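Local coordinates for predicted protein (Acinetobacter sp. RUH2624, PDB 4MEA) that hydrolyses epoxides as a secreted virulence factor of the Cif type, built on the alpha/beta hydrolase fold, at residues His65-Thr70 with Glu228-Thr232; His182-Ser187 with Phe240-His246. One frame throughout, in Å; residues are numbered along the deposited sequence.

Contact 1: residues His65-Thr70 with Glu228-Thr232; sequences HGFGST and EPYST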
# COMPACT_ATOMS: atom_id res chain seq x y z
N HIS A 65 -12.09 16.58 11.54
CA HIS A 65 -11.77 15.15 11.53
C HIS A 65 -10.95 14.74 10.31
O HIS A 65 -10.65 15.57 9.44
CB HIS A 65 -13.07 14.35 11.52
CG HIS A 65 -13.77 14.36 10.19
ND1 HIS A 65 -13.51 13.43 9.21
CD2 HIS A 65 -14.69 15.21 9.68
CE1 HIS A 65 -14.25 13.70 8.15
NE2 HIS A 65 -14.97 14.77 8.40
N GLY A 66 -10.60 13.46 10.24
CA GLY A 66 -9.93 12.90 9.08
C GLY A 66 -10.52 11.58 8.62
O GLY A 66 -11.70 11.31 8.86
N PHE A 67 -9.70 10.76 7.96
CA PHE A 67 -10.14 9.51 7.34
C PHE A 67 -10.57 8.48 8.38
O PHE A 67 -9.90 8.30 9.40
CB PHE A 67 -9.01 8.93 6.50
CG PHE A 67 -9.36 7.66 5.79
CD1 PHE A 67 -10.16 7.68 4.66
CD2 PHE A 67 -8.85 6.45 6.23
CE1 PHE A 67 -10.47 6.50 3.98
CE2 PHE A 67 -9.16 5.26 5.56
CZ PHE A 67 -9.96 5.30 4.43
N GLY A 68 -11.69 7.81 8.12
CA GLY A 68 -12.25 6.86 9.06
C GLY A 68 -13.15 7.51 10.10
O GLY A 68 -13.76 6.82 10.93
N SER A 69 -13.23 8.84 10.06
CA SER A 69 -14.01 9.60 11.04
C SER A 69 -14.99 10.56 10.37
O SER A 69 -15.02 10.69 9.15
CB SER A 69 -13.08 10.40 11.96
OG SER A 69 -12.09 9.57 12.57
N THR A 70 -15.81 11.21 11.19
CA THR A 70 -16.61 12.36 10.77
C THR A 70 -16.56 13.34 11.93
O THR A 70 -15.78 13.14 12.86
CB THR A 70 -18.08 11.98 10.47
OG1 THR A 70 -18.72 11.54 11.68
CG2 THR A 70 -18.17 10.88 9.42
N GLU A 228 -20.27 3.03 8.42
CA GLU A 228 -21.44 3.44 7.64
C GLU A 228 -21.19 4.71 6.82
O GLU A 228 -21.64 4.80 5.68
CB GLU A 228 -22.69 3.59 8.53
CG GLU A 228 -23.95 4.00 7.77
CD GLU A 228 -24.15 5.51 7.70
OE1 GLU A 228 -23.45 6.25 8.42
OE2 GLU A 228 -25.03 5.96 6.92
N PRO A 229 -20.46 5.69 7.39
CA PRO A 229 -20.23 6.93 6.63
C PRO A 229 -19.30 6.74 5.43
O PRO A 229 -19.22 7.62 4.57
CB PRO A 229 -19.59 7.87 7.65
CG PRO A 229 -20.02 7.33 8.98
CD PRO A 229 -20.02 5.83 8.79
N TYR A 230 -18.62 5.59 5.37
CA TYR A 230 -17.65 5.30 4.31
C TYR A 230 -18.07 4.04 3.53
O TYR A 230 -17.22 3.29 3.05
CB TYR A 230 -16.25 5.09 4.92
CG TYR A 230 -15.63 6.36 5.43
CD1 TYR A 230 -14.82 7.14 4.61
CD2 TYR A 230 -15.86 6.80 6.74
CE1 TYR A 230 -14.26 8.33 5.06
CE2 TYR A 230 -15.30 7.98 7.20
CZ TYR A 230 -14.51 8.74 6.37
OH TYR A 230 -13.96 9.91 6.84
N SER A 231 -19.37 3.82 3.42
CA SER A 231 -19.86 2.55 2.92
C SER A 231 -20.34 2.59 1.47
O SER A 231 -20.84 1.59 0.96
CB SER A 231 -20.98 2.01 3.82
OG SER A 231 -22.09 2.90 3.84
N THR A 232 -20.18 3.74 0.81
CA THR A 232 -20.58 3.88 -0.59
C THR A 232 -19.44 4.39 -1.47
O THR A 232 -18.53 5.07 -0.97
CB THR A 232 -21.81 4.81 -0.74
OG1 THR A 232 -21.56 6.03 -0.05
CG2 THR A 232 -23.05 4.16 -0.11

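Contact 2: residues His182-Ser187 with Phe240-His246; sequences HFGYFS and FGYYRSH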
# COMPACT_ATOMS: atom_id res chain seq x y z
N HIS A 182 -0.47 3.15 2.66
CA HIS A 182 -1.82 3.57 2.31
C HIS A 182 -1.84 4.82 1.42
O HIS A 182 -2.78 5.01 0.66
CB HIS A 182 -2.71 3.72 3.55
CG HIS A 182 -2.50 4.99 4.30
ND1 HIS A 182 -1.40 5.21 5.10
CD2 HIS A 182 -3.25 6.12 4.38
CE1 HIS A 182 -1.47 6.41 5.63
NE2 HIS A 182 -2.59 6.98 5.22
N PHE A 183 -0.81 5.66 1.49
CA PHE A 183 -0.77 6.82 0.61
C PHE A 183 -0.71 6.38 -0.85
O PHE A 183 -1.23 7.05 -1.74
CB PHE A 183 0.39 7.77 0.95
CG PHE A 183 0.29 8.42 2.31
CD1 PHE A 183 -0.59 9.47 2.52
CD2 PHE A 183 1.11 8.01 3.35
CE1 PHE A 183 -0.67 10.09 3.77
CE2 PHE A 183 1.03 8.63 4.60
CZ PHE A 183 0.13 9.68 4.80
N GLY A 184 -0.07 5.23 -1.09
CA GLY A 184 -0.01 4.66 -2.42
C GLY A 184 -1.28 3.94 -2.83
O GLY A 184 -1.84 4.18 -3.90
N TYR A 185 -1.74 3.02 -1.98
CA TYR A 185 -2.95 2.25 -2.28
C TYR A 185 -4.15 3.18 -2.52
O TYR A 185 -4.90 2.98 -3.48
CB TYR A 185 -3.25 1.27 -1.14
CG TYR A 185 -4.55 0.48 -1.29
CD1 TYR A 185 -4.81 -0.29 -2.43
CD2 TYR A 185 -5.49 0.47 -0.27
CE1 TYR A 185 -5.99 -1.03 -2.54
CE2 TYR A 185 -6.67 -0.26 -0.38
CZ TYR A 185 -6.92 -1.00 -1.51
OH TYR A 185 -8.08 -1.74 -1.61
N PHE A 186 -4.29 4.21 -1.69
CA PHE A 186 -5.44 5.12 -1.79
C PHE A 186 -5.39 6.04 -3.01
O PHE A 186 -6.38 6.67 -3.36
CB PHE A 186 -5.61 5.95 -0.50
CG PHE A 186 -6.04 5.15 0.71
CD1 PHE A 186 -6.48 3.84 0.59
CD2 PHE A 186 -6.03 5.74 1.98
CE1 PHE A 186 -6.90 3.12 1.72
CE2 PHE A 186 -6.43 5.01 3.11
CZ PHE A 186 -6.87 3.71 2.97
N SER A 187 -4.24 6.14 -3.67
CA SER A 187 -4.14 6.96 -4.87
C SER A 187 -3.88 6.13 -6.13
O SER A 187 -3.54 6.68 -7.17
CB SER A 187 -3.07 8.05 -4.70
OG SER A 187 -1.80 7.49 -4.41
N PHE A 240 -10.65 9.24 -1.08
CA PHE A 240 -9.39 8.94 -1.75
C PHE A 240 -8.96 10.09 -2.67
O PHE A 240 -7.81 10.15 -3.11
CB PHE A 240 -9.44 7.56 -2.44
CG PHE A 240 -9.77 6.42 -1.48
CD1 PHE A 240 -9.21 6.38 -0.21
CD2 PHE A 240 -10.67 5.42 -1.83
CE1 PHE A 240 -9.52 5.35 0.68
CE2 PHE A 240 -10.98 4.39 -0.95
CZ PHE A 240 -10.40 4.35 0.31
N GLY A 241 -9.86 11.04 -2.91
CA GLY A 241 -9.44 12.27 -3.57
C GLY A 241 -8.37 13.02 -2.78
O GLY A 241 -7.45 13.60 -3.37
N TYR A 242 -8.47 13.01 -1.45
CA TYR A 242 -7.45 13.66 -0.61
C TYR A 242 -6.10 13.03 -0.88
O TYR A 242 -5.08 13.71 -0.91
CB TYR A 242 -7.81 13.58 0.88
CG TYR A 242 -8.98 14.46 1.25
CD1 TYR A 242 -8.77 15.77 1.68
CD2 TYR A 242 -10.28 14.01 1.13
CE1 TYR A 242 -9.84 16.60 2.00
CE2 TYR A 242 -11.36 14.83 1.44
CZ TYR A 242 -11.13 16.13 1.87
OH TYR A 242 -12.19 16.96 2.18
N TYR A 243 -6.11 11.71 -1.11
CA TYR A 243 -4.88 10.98 -1.33
C TYR A 243 -4.31 11.20 -2.73
O TYR A 243 -3.10 11.38 -2.89
CB TYR A 243 -5.04 9.49 -0.96
CG TYR A 243 -5.26 9.31 0.52
CD1 TYR A 243 -4.18 9.17 1.39
CD2 TYR A 243 -6.55 9.35 1.07
CE1 TYR A 243 -4.38 9.04 2.77
CE2 TYR A 243 -6.75 9.22 2.45
CZ TYR A 243 -5.66 9.07 3.29
OH TYR A 243 -5.85 8.94 4.65
N ARG A 244 -5.18 11.21 -3.74
CA ARG A 244 -4.76 11.56 -5.10
C ARG A 244 -4.18 12.97 -5.14
O ARG A 244 -3.26 13.27 -5.91
CB ARG A 244 -5.95 11.51 -6.08
CG ARG A 244 -6.54 10.14 -6.27
CD ARG A 244 -7.62 10.13 -7.37
NE ARG A 244 -8.87 10.81 -7.00
CZ ARG A 244 -9.85 10.25 -6.30
NH1 ARG A 244 -9.73 9.01 -5.84
NH2 ARG A 244 -10.96 10.94 -6.05
N SER A 245 -4.72 13.84 -4.29
CA SER A 245 -4.33 15.24 -4.28
C SER A 245 -3.13 15.55 -3.39
O SER A 245 -2.75 16.71 -3.26
CB SER A 245 -5.51 16.12 -3.84
OG SER A 245 -6.49 16.22 -4.85
N HIS A 246 -2.54 14.53 -2.77
CA HIS A 246 -1.45 14.78 -1.81
C HIS A 246 -0.20 15.42 -2.45
O HIS A 246 0.47 16.23 -1.82
CB HIS A 246 -1.09 13.50 -1.03
CG HIS A 246 -1.79 13.38 0.29
ND1 HIS A 246 -2.11 12.16 0.85
CD2 HIS A 246 -2.21 14.31 1.18
CE1 HIS A 246 -2.71 12.34 2.01
NE2 HIS A 246 -2.78 13.64 2.24
O HOH W 1 -1.57 10.02 -1.04
O HOH W 2 -7.61 7.14 -5.77

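Contact 1: residues His65-Thr70 with Glu228-Thr232
His65 opens the His-Gly-Phe-Gly loop that follows strand 61-64 of the alpha/beta hydrolase core, and the facing segment 228-232 joins two helices of the cap. The His65 ring braces the loop: ND1 donates to Gly66 O at 2.8 Å, while NE2 is bonded to Leu92 N. Gly66 to Ser69 form a type II beta turn, closed by Ser69 N to Gly66 O at 3.1 Å. Within it, Phe67 N is hydrogen-bonded to Asp134 OD2, consistent with the oxyanion-hole loop of epoxide hydrolases facing the nucleophile. The Phe67 ring lies obliquely against that of Tyr230 (centroids 5.6 Å apart, planes at 66°). Gly68 has phi/psi of 85/-4, where a CB would crowd Phe67 O. Tyr230 has 103 Å² covered, most of what segment 228-232 loses to the loop, and points its OH into the turn, where it donates to Ser69 O at 2.7 Å. Thr70 adds an apolar touch, CG2 lying 3.8 Å from Pro229 CB.

Contact 2: residues His182-Ser187 with Phe240-His246
Phe186 and Tyr243 lie at the centre of this aromatic cluster, both with chi1 in the m well and CB directed toward the opposing segment. Their rings meet T-shaped, the Phe186 edge toward the Tyr243 face, with centroids 4.9 Å apart and planes at 75°. Phe240, also m, places its CE1 over a face of Phe186, 3.4 Å from Phe186 CD1. Phe183 is another m rotamer; its CB points sideways, yet the ring swings across so that CD1 comes 3.8 Å from Tyr243 CD1 and CE1 reaches His246 CE1 at 3.5 Å. His182 adopts p (79°), which brings its CD2 to 3.5 Å from Tyr243 CE1. Both segments belong to the helical cap of the alpha/beta hydrolase fold, inserted between strands 151-157 and 267-272. The His182 NE2 and Tyr243 OH atoms lie 3.8 Å apart, an arrangement consistent with the His/Tyr ring-opening pair of Cif epoxide hydrolases. For Ser187, p (58°) turns OG back to donate to Phe183 O at 2.8 Å; its CB, which the backbone places, lies 3.9 Å from Arg244 CA. Polar links between the segments run through water. One water donates to Phe183 O (3.1 Å) and Tyr243 O (2.8 Å) and is bonded to His246 ND1 (2.9 Å), whose ring is held on its other nitrogen, NE2, by Thr138. A second water donates to Phe186 O (2.7 Å) and accepts from Arg244 NH1 (2.8 Å), while Arg244 NH2 forms a salt bridge with Asp104.

Along the chain the segments alternate: 65-70, 182-187, 228-232, 240-246, so contacts 1 and 2 interlock rather than nest. Their centres lie about 15 Å apart. Helix 233-244 connects them, since 228-232 leads into it and 240-246 holds its last turn and runs on to the start of helix 246-258. Contact 1 joins the loop after strand 61-64 of the core sheet to the cap, whereas contact 2 lies within the cap. Phe67 bridges the two: its CE1 is 3.6 Å from Phe240 CE1, its CE2 3.7 Å from Phe186 CE2 and its CB 3.7 Å from Tyr243 OH. The core loop thus packs directly against the cap's aromatic cluster, probably beside the active site.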